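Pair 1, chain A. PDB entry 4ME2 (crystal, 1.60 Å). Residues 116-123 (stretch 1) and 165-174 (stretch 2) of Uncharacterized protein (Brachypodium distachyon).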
# COMPACT_ATOMS: atom_id res chain seq x y z
N PRO A 116 6.90 7.80 -0.48
CA PRO A 116 6.06 6.66 -0.83
C PRO A 116 6.84 5.59 -1.58
O PRO A 116 7.56 5.89 -2.54
CB PRO A 116 4.99 7.27 -1.74
CG PRO A 116 4.92 8.70 -1.31
CD PRO A 116 6.32 9.08 -0.94
N ASP A 117 6.72 4.35 -1.11
CA ASP A 117 7.38 3.22 -1.73
C ASP A 117 6.33 2.14 -1.93
O ASP A 117 5.89 1.52 -0.95
CB ASP A 117 8.53 2.72 -0.84
CG ASP A 117 9.23 1.49 -1.39
OD1 ASP A 117 8.99 1.11 -2.56
OD2 ASP A 117 10.04 0.89 -0.65
N PRO A 118 5.90 1.92 -3.18
CA PRO A 118 4.89 0.89 -3.44
C PRO A 118 5.34 -0.51 -3.03
O PRO A 118 4.51 -1.36 -2.76
CB PRO A 118 4.68 0.97 -4.96
CG PRO A 118 5.15 2.32 -5.35
CD PRO A 118 6.26 2.66 -4.41
N GLU A 119 6.65 -0.74 -3.01
CA GLU A 119 7.17 -2.05 -2.61
C GLU A 119 6.99 -2.28 -1.11
O GLU A 119 6.71 -3.40 -0.69
CB GLU A 119 8.63 -2.22 -3.05
CG GLU A 119 9.16 -3.64 -2.87
CD GLU A 119 10.39 -3.93 -3.71
OE1 GLU A 119 10.87 -3.02 -4.42
OE2 GLU A 119 10.87 -5.08 -3.66
N LEU A 120 7.13 -1.22 -0.31
CA LEU A 120 6.86 -1.33 1.12
C LEU A 120 5.38 -1.61 1.32
O LEU A 120 4.99 -2.49 2.10
CB LEU A 120 7.26 -0.04 1.85
CG LEU A 120 6.94 -0.02 3.35
CD1 LEU A 120 7.57 -1.21 4.07
CD2 LEU A 120 7.40 1.29 3.97
N TYR A 121 4.54 -0.88 0.59
CA TYR A 121 3.11 -1.15 0.64
C TYR A 121 2.80 -2.60 0.24
O TYR A 121 1.94 -3.25 0.83
CB TYR A 121 2.32 -0.17 -0.22
CG TYR A 121 2.38 1.28 0.24
CD1 TYR A 121 2.65 1.61 1.57
CD2 TYR A 121 2.16 2.32 -0.67
CE1 TYR A 121 2.70 2.94 1.98
CE2 TYR A 121 2.21 3.65 -0.27
CZ TYR A 121 2.48 3.96 1.05
OH TYR A 121 2.53 5.28 1.45
N ALA A 122 3.51 -3.10 -0.78
CA ALA A 122 3.32 -4.48 -1.22
C ALA A 122 3.59 -5.46 -0.08
O ALA A 122 2.86 -6.44 0.07
CB ALA A 122 4.20 -4.80 -2.42
N THR A 123 4.61 -5.18 0.73
CA THR A 123 4.94 -6.03 1.88
C THR A 123 3.81 -6.05 2.92
O THR A 123 3.48 -7.11 3.47
CB THR A 123 6.29 -5.64 2.49
OG1 THR A 123 7.32 -5.94 1.53
CG2 THR A 123 6.56 -6.44 3.76
N GLY A 165 6.63 8.94 -14.27
CA GLY A 165 7.97 8.55 -13.83
C GLY A 165 8.02 7.46 -12.78
O GLY A 165 9.08 7.19 -12.21
N GLU A 166 6.87 6.83 -12.52
CA GLU A 166 6.77 5.79 -11.49
C GLU A 166 7.59 4.54 -11.78
O GLU A 166 7.65 4.09 -12.92
CB GLU A 166 5.30 5.39 -11.29
CG GLU A 166 5.05 4.56 -10.05
CD GLU A 166 5.27 5.34 -8.76
OE1 GLU A 166 5.14 6.58 -8.78
OE2 GLU A 166 5.58 4.71 -7.73
N ASP A 167 8.21 3.98 -10.74
CA ASP A 167 8.94 2.72 -10.85
C ASP A 167 7.96 1.57 -11.11
O ASP A 167 7.34 1.02 -10.19
CB ASP A 167 9.78 2.46 -9.60
CG ASP A 167 10.62 1.19 -9.71
OD1 ASP A 167 10.21 0.23 -10.39
OD2 ASP A 167 11.71 1.14 -9.10
N VAL A 168 7.84 1.20 -12.39
CA VAL A 168 6.89 0.18 -12.84
C VAL A 168 7.08 -1.15 -12.13
O VAL A 168 6.10 -1.83 -11.80
CB VAL A 168 6.94 -0.00 -14.37
CG1 VAL A 168 6.18 -1.25 -14.80
CG2 VAL A 168 6.38 1.23 -15.07
N TYR A 169 8.33 -1.53 -11.87
CA TYR A 169 8.61 -2.79 -11.19
C TYR A 169 7.99 -2.81 -9.79
O TYR A 169 7.31 -3.77 -9.42
CB TYR A 169 10.12 -3.05 -11.12
CG TYR A 169 10.49 -4.23 -10.25
CD1 TYR A 169 10.46 -5.53 -10.76
CD2 TYR A 169 10.86 -4.05 -8.92
CE1 TYR A 169 10.79 -6.62 -9.97
CE2 TYR A 169 11.20 -5.13 -8.12
CZ TYR A 169 11.16 -6.41 -8.65
OH TYR A 169 11.49 -7.48 -7.85
N LYS A 170 8.21 -1.74 -9.03
CA LYS A 170 7.65 -1.64 -7.69
C LYS A 170 6.13 -1.50 -7.74
O LYS A 170 5.42 -2.08 -6.91
CB LYS A 170 8.27 -0.48 -6.93
CG LYS A 170 9.74 -0.70 -6.59
CD LYS A 170 10.35 0.54 -5.98
CE LYS A 170 11.36 0.17 -4.91
NZ LYS A 170 11.97 1.40 -4.31
N LEU A 171 5.62 -0.74 -8.70
CA LEU A 171 4.17 -0.61 -8.86
C LEU A 171 3.54 -1.96 -9.17
O LEU A 171 2.46 -2.29 -8.66
CB LEU A 171 3.84 0.40 -9.96
CG LEU A 171 2.36 0.79 -10.07
CD1 LEU A 171 1.94 1.65 -8.89
CD2 LEU A 171 2.09 1.50 -11.39
N THR A 172 4.22 -2.76 -9.99
CA THR A 172 3.70 -4.07 -10.38
C THR A 172 3.72 -5.03 -9.19
O THR A 172 2.82 -5.87 -9.05
CB THR A 172 4.46 -4.66 -11.59
OG1 THR A 172 4.40 -3.74 -12.69
CG2 THR A 172 3.83 -5.98 -12.03
N ARG A 173 4.73 -4.90 -8.34
CA ARG A 173 4.82 -5.68 -7.11
C ARG A 173 3.61 -5.45 -6.21
O ARG A 173 3.05 -6.40 -5.66
CB ARG A 173 6.09 -5.35 -6.32
CG ARG A 173 7.35 -6.00 -6.87
CD ARG A 173 8.48 -6.00 -5.86
NE ARG A 173 8.26 -6.94 -4.75
CZ ARG A 173 8.40 -8.26 -4.84
NH1 ARG A 173 8.75 -8.83 -5.99
NH2 ARG A 173 8.18 -9.02 -3.77
N LEU A 174 3.22 -4.18 -6.06
CA LEU A 174 2.03 -3.84 -5.28
C LEU A 174 0.77 -4.44 -5.91
O LEU A 174 -0.07 -5.01 -5.21
CB LEU A 174 1.90 -2.32 -5.12
CG LEU A 174 0.61 -1.82 -4.48
CD1 LEU A 174 0.41 -2.38 -3.08
CD2 LEU A 174 0.60 -0.30 -4.44
O HOH W 1 5.56 6.21 -5.25
O HOH W 2 7.49 -6.45 -1.99

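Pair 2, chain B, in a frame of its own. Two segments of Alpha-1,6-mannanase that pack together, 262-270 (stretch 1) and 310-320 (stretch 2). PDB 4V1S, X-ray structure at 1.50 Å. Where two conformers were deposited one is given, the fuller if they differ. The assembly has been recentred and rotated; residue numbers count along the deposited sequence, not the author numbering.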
# COMPACT_ATOMS: atom_id res chain seq x y z
N LYS B 262 11.85 -11.83 5.41
CA LYS B 262 10.93 -10.94 6.12
C LYS B 262 10.99 -9.54 5.54
O LYS B 262 12.05 -8.92 5.54
CB LYS B 262 11.26 -10.92 7.60
CG LYS B 262 10.82 -12.22 8.26
CD LYS B 262 11.30 -12.38 9.67
CE LYS B 262 10.81 -13.71 10.20
NZ LYS B 262 11.50 -14.08 11.46
N TRP B 263 9.84 -9.06 5.09
CA TRP B 263 9.70 -7.72 4.57
C TRP B 263 8.74 -6.94 5.44
O TRP B 263 7.69 -7.46 5.85
CB TRP B 263 9.13 -7.73 3.14
CG TRP B 263 10.04 -8.35 2.13
CD1 TRP B 263 9.78 -9.43 1.39
CD2 TRP B 263 11.33 -7.86 1.71
NE1 TRP B 263 10.84 -9.71 0.56
CE2 TRP B 263 11.81 -8.74 0.74
CE3 TRP B 263 12.13 -6.78 2.09
CZ2 TRP B 263 13.05 -8.57 0.11
CZ3 TRP B 263 13.35 -6.58 1.48
CH2 TRP B 263 13.80 -7.49 0.49
N SER B 264 9.02 -5.65 5.58
CA SER B 264 8.19 -4.78 6.40
C SER B 264 6.72 -4.74 6.00
O SER B 264 5.86 -4.76 6.89
CB SER B 264 8.78 -3.36 6.46
OG SER B 264 8.90 -2.81 5.16
N TYR B 265 6.41 -4.66 4.71
CA TYR B 265 5.05 -4.51 4.27
C TYR B 265 4.18 -5.75 4.48
O TYR B 265 2.97 -5.64 4.58
CB TYR B 265 4.97 -4.03 2.83
CG TYR B 265 5.16 -5.05 1.72
CD1 TYR B 265 6.10 -6.11 1.81
CD2 TYR B 265 4.44 -4.93 0.54
CE1 TYR B 265 6.27 -7.02 0.78
CE2 TYR B 265 4.59 -5.83 -0.49
CZ TYR B 265 5.51 -6.87 -0.38
OH TYR B 265 5.64 -7.76 -1.42
N ASN B 266 4.79 -6.91 4.60
CA ASN B 266 4.02 -8.12 4.93
C ASN B 266 3.55 -8.08 6.38
O ASN B 266 2.41 -8.42 6.68
CB ASN B 266 4.82 -9.37 4.62
CG ASN B 266 4.76 -9.72 3.16
OD1 ASN B 266 3.75 -9.43 2.49
ND2 ASN B 266 5.82 -10.29 2.65
N ALA B 267 4.39 -7.57 7.28
CA ALA B 267 3.94 -7.24 8.65
C ALA B 267 2.90 -6.10 8.64
O ALA B 267 1.83 -6.23 9.24
CB ALA B 267 5.11 -6.89 9.55
N GLY B 268 3.21 -5.01 7.94
CA GLY B 268 2.38 -3.82 8.02
C GLY B 268 0.97 -4.02 7.50
O GLY B 268 0.01 -3.63 8.13
N PHE B 269 0.82 -4.63 6.33
CA PHE B 269 -0.52 -4.85 5.82
C PHE B 269 -1.31 -5.86 6.67
O PHE B 269 -2.51 -5.73 6.77
CB PHE B 269 -0.53 -5.29 4.36
CG PHE B 269 -0.39 -4.15 3.36
CD1 PHE B 269 -1.46 -3.30 3.11
CD2 PHE B 269 0.76 -4.01 2.60
CE1 PHE B 269 -1.37 -2.30 2.18
CE2 PHE B 269 0.84 -3.01 1.65
CZ PHE B 269 -0.22 -2.17 1.44
N MET B 270 -0.63 -6.81 7.32
CA MET B 270 -1.30 -7.68 8.29
C MET B 270 -1.76 -6.91 9.53
O MET B 270 -2.89 -7.07 9.96
CB MET B 270 -0.47 -8.91 8.68
CG MET B 270 -0.23 -9.92 7.54
SD MET B 270 -1.71 -10.68 6.84
CE MET B 270 -2.10 -11.79 8.18
N ASN B 310 14.63 0.76 7.74
CA ASN B 310 15.63 -0.02 7.03
C ASN B 310 15.03 -1.07 6.08
O ASN B 310 15.25 -2.28 6.21
CB ASN B 310 16.55 -0.70 8.05
CG ASN B 310 17.84 -1.19 7.44
OD1 ASN B 310 18.26 -0.76 6.37
ND2 ASN B 310 18.52 -2.07 8.16
N ASP B 311 14.29 -0.57 5.09
CA ASP B 311 13.70 -1.41 4.05
C ASP B 311 13.43 -0.49 2.86
O ASP B 311 13.50 0.75 2.96
CB ASP B 311 12.39 -2.04 4.56
CG ASP B 311 12.29 -3.58 4.35
OD1 ASP B 311 13.33 -4.27 4.15
OD2 ASP B 311 11.14 -4.09 4.44
N PRO B 312 13.03 -1.09 1.73
CA PRO B 312 12.55 -0.26 0.62
C PRO B 312 11.38 0.61 1.06
O PRO B 312 10.51 0.14 1.83
CB PRO B 312 12.09 -1.29 -0.43
CG PRO B 312 12.90 -2.53 -0.11
CD PRO B 312 13.00 -2.52 1.39
N GLY B 313 11.36 1.86 0.62
CA GLY B 313 10.27 2.75 0.99
C GLY B 313 8.89 2.27 0.60
O GLY B 313 7.95 2.40 1.36
N TYR B 314 8.80 1.68 -0.59
CA TYR B 314 7.57 1.14 -1.09
C TYR B 314 7.07 -0.07 -0.30
O TYR B 314 5.95 -0.53 -0.55
CB TYR B 314 7.63 0.83 -2.60
CG TYR B 314 8.79 -0.02 -3.01
CD1 TYR B 314 8.87 -1.36 -2.67
CD2 TYR B 314 9.86 0.53 -3.67
CE1 TYR B 314 9.96 -2.14 -3.01
CE2 TYR B 314 10.94 -0.26 -4.05
CZ TYR B 314 10.98 -1.59 -3.72
OH TYR B 314 12.05 -2.38 -4.05
N PHE B 315 7.87 -0.54 0.67
CA PHE B 315 7.46 -1.51 1.69
C PHE B 315 7.27 -0.84 3.05
O PHE B 315 6.25 -1.03 3.72
CB PHE B 315 8.49 -2.64 1.87
CG PHE B 315 8.57 -3.60 0.72
CD1 PHE B 315 7.59 -3.68 -0.28
CD2 PHE B 315 9.65 -4.51 0.68
CE1 PHE B 315 7.72 -4.63 -1.28
CE2 PHE B 315 9.78 -5.45 -0.34
CZ PHE B 315 8.83 -5.49 -1.35
N ALA B 316 8.26 -0.05 3.45
CA ALA B 316 8.35 0.43 4.85
C ALA B 316 7.27 1.45 5.22
O ALA B 316 6.95 1.58 6.37
CB ALA B 316 9.71 1.02 5.15
N PHE B 317 6.70 2.12 4.20
CA PHE B 317 5.60 3.08 4.40
C PHE B 317 4.46 2.41 5.15
O PHE B 317 3.67 3.09 5.87
CB PHE B 317 5.11 3.65 3.06
CG PHE B 317 4.17 2.73 2.37
CD1 PHE B 317 4.60 1.62 1.71
CD2 PHE B 317 2.81 2.84 2.67
CE1 PHE B 317 3.69 0.69 1.22
CE2 PHE B 317 1.89 1.94 2.16
CZ PHE B 317 2.35 0.85 1.46
N SER B 318 4.34 1.07 4.99
CA SER B 318 3.22 0.34 5.65
C SER B 318 3.34 0.35 7.17
O SER B 318 2.32 0.27 7.87
CB SER B 318 3.09 -1.09 5.14
OG SER B 318 4.21 -1.87 5.45
N ILE B 319 4.56 0.47 7.69
CA ILE B 319 4.74 0.58 9.14
C ILE B 319 4.24 1.95 9.60
O ILE B 319 3.58 2.08 10.65
CB ILE B 319 6.21 0.36 9.54
CG1 ILE B 319 6.66 -1.06 9.14
CG2 ILE B 319 6.42 0.63 11.03
CD1 ILE B 319 5.74 -2.19 9.57
N ILE B 320 4.50 2.99 8.79
CA ILE B 320 4.00 4.33 9.12
C ILE B 320 2.47 4.36 9.07
O ILE B 320 1.83 4.90 9.98
CB ILE B 320 4.61 5.40 8.20
CG1 ILE B 320 6.14 5.36 8.26
CG2 ILE B 320 4.08 6.78 8.58
CD1 ILE B 320 6.85 6.40 7.39
O HOH W 3 13.60 -6.64 5.31

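Two helices that start side by side and run in the same direction form a simple packing unit, and the two pairs considered here build it from quite different side chains. In pair 1 the helix axes approach to 7.8 Å and cross at 19°; in pair 2 they approach to 7.2 Å at 33°. The backbones nevertheless superpose with an RMSD of 0.8 Å over 14 central residues. In both pairs each stretch enters its helix from a loop or turn, and the two helix starts lie near each other.

The central match is K170(A) with F315(B), whose side-chain centres fall 0.9 Å apart after superposition, facing E119(A) and Y265(B) respectively. One backbone register thus carries two chemistries. In pair 1 the position is electrostatic. The long side chain of K170(A) reaches back to D117(A), forming a salt bridge of 3.5 Å between K170(A) NZ and D117(A) OD1, while its aliphatic part lies against E119(A), with K170(A) CE 3.3 Å from E119(A) OE1. In pair 2 the phenyl ring of F315(B) stacks face to face on Y265(B), centroids 3.8 Å apart and planes at 15°, and also meets W263(B), the counterpart of D117(A), where F315(B) CE2 lies over one face of the indole, 3.5 Å from W263(B) CD2. A lysine salt-bridged to one acid and lying along a second is replaced by a phenylalanine packed against two aromatic rings.

The first turn shows a second substitution. P118(A) matches S264(B), and both point toward the opposing stretch. The proline works by shape: P118(A) CB rests 3.7 Å from K170(A) O, and P118(A) CG lies 3.4 Å from E166(A) OE2. The serine works by polarity, donating through both S264(B) N and S264(B) OG to D311(B) OD2, at 2.9 and 2.7 Å. This carboxylate therefore ties the start of one helix to the segment before the other. In pair 1 both N-cap carboxylates cap their own helices, D117(A) OD1 accepting from E119(A) N at 3.0 Å and D167(A) OD1 from K170(A) N at 3.1 Å; D117(A) also reaches across through its salt bridge, but no direct hydrogen bond joins the stretches.

One turn on, A122(A) coincides with G268(B). The methyl of A122(A) packs against the second helix, its CB 3.7 Å from L174(A) CA. In pair 2 the space is taken from the other side: S318(B), the match of R173(A), inserts its side chain among S264(B), Y265(B), G268(B) and F269(B), and a CB on G268(B) would lie 2.3 Å from S318(B) OG, a clash. That hydroxyl donates to F315(B) O at 2.8 Å, so it enters the interface with its proton already used. R173(A) instead forms a salt bridge with E119(A), 3.4 Å from R173(A) NE to E119(A) OE2; the oxygen lies well out of the guanidinium plane, so charge alone accounts for it.

The principle is that a backbone arrangement fixes where side chains meet, not what they must be.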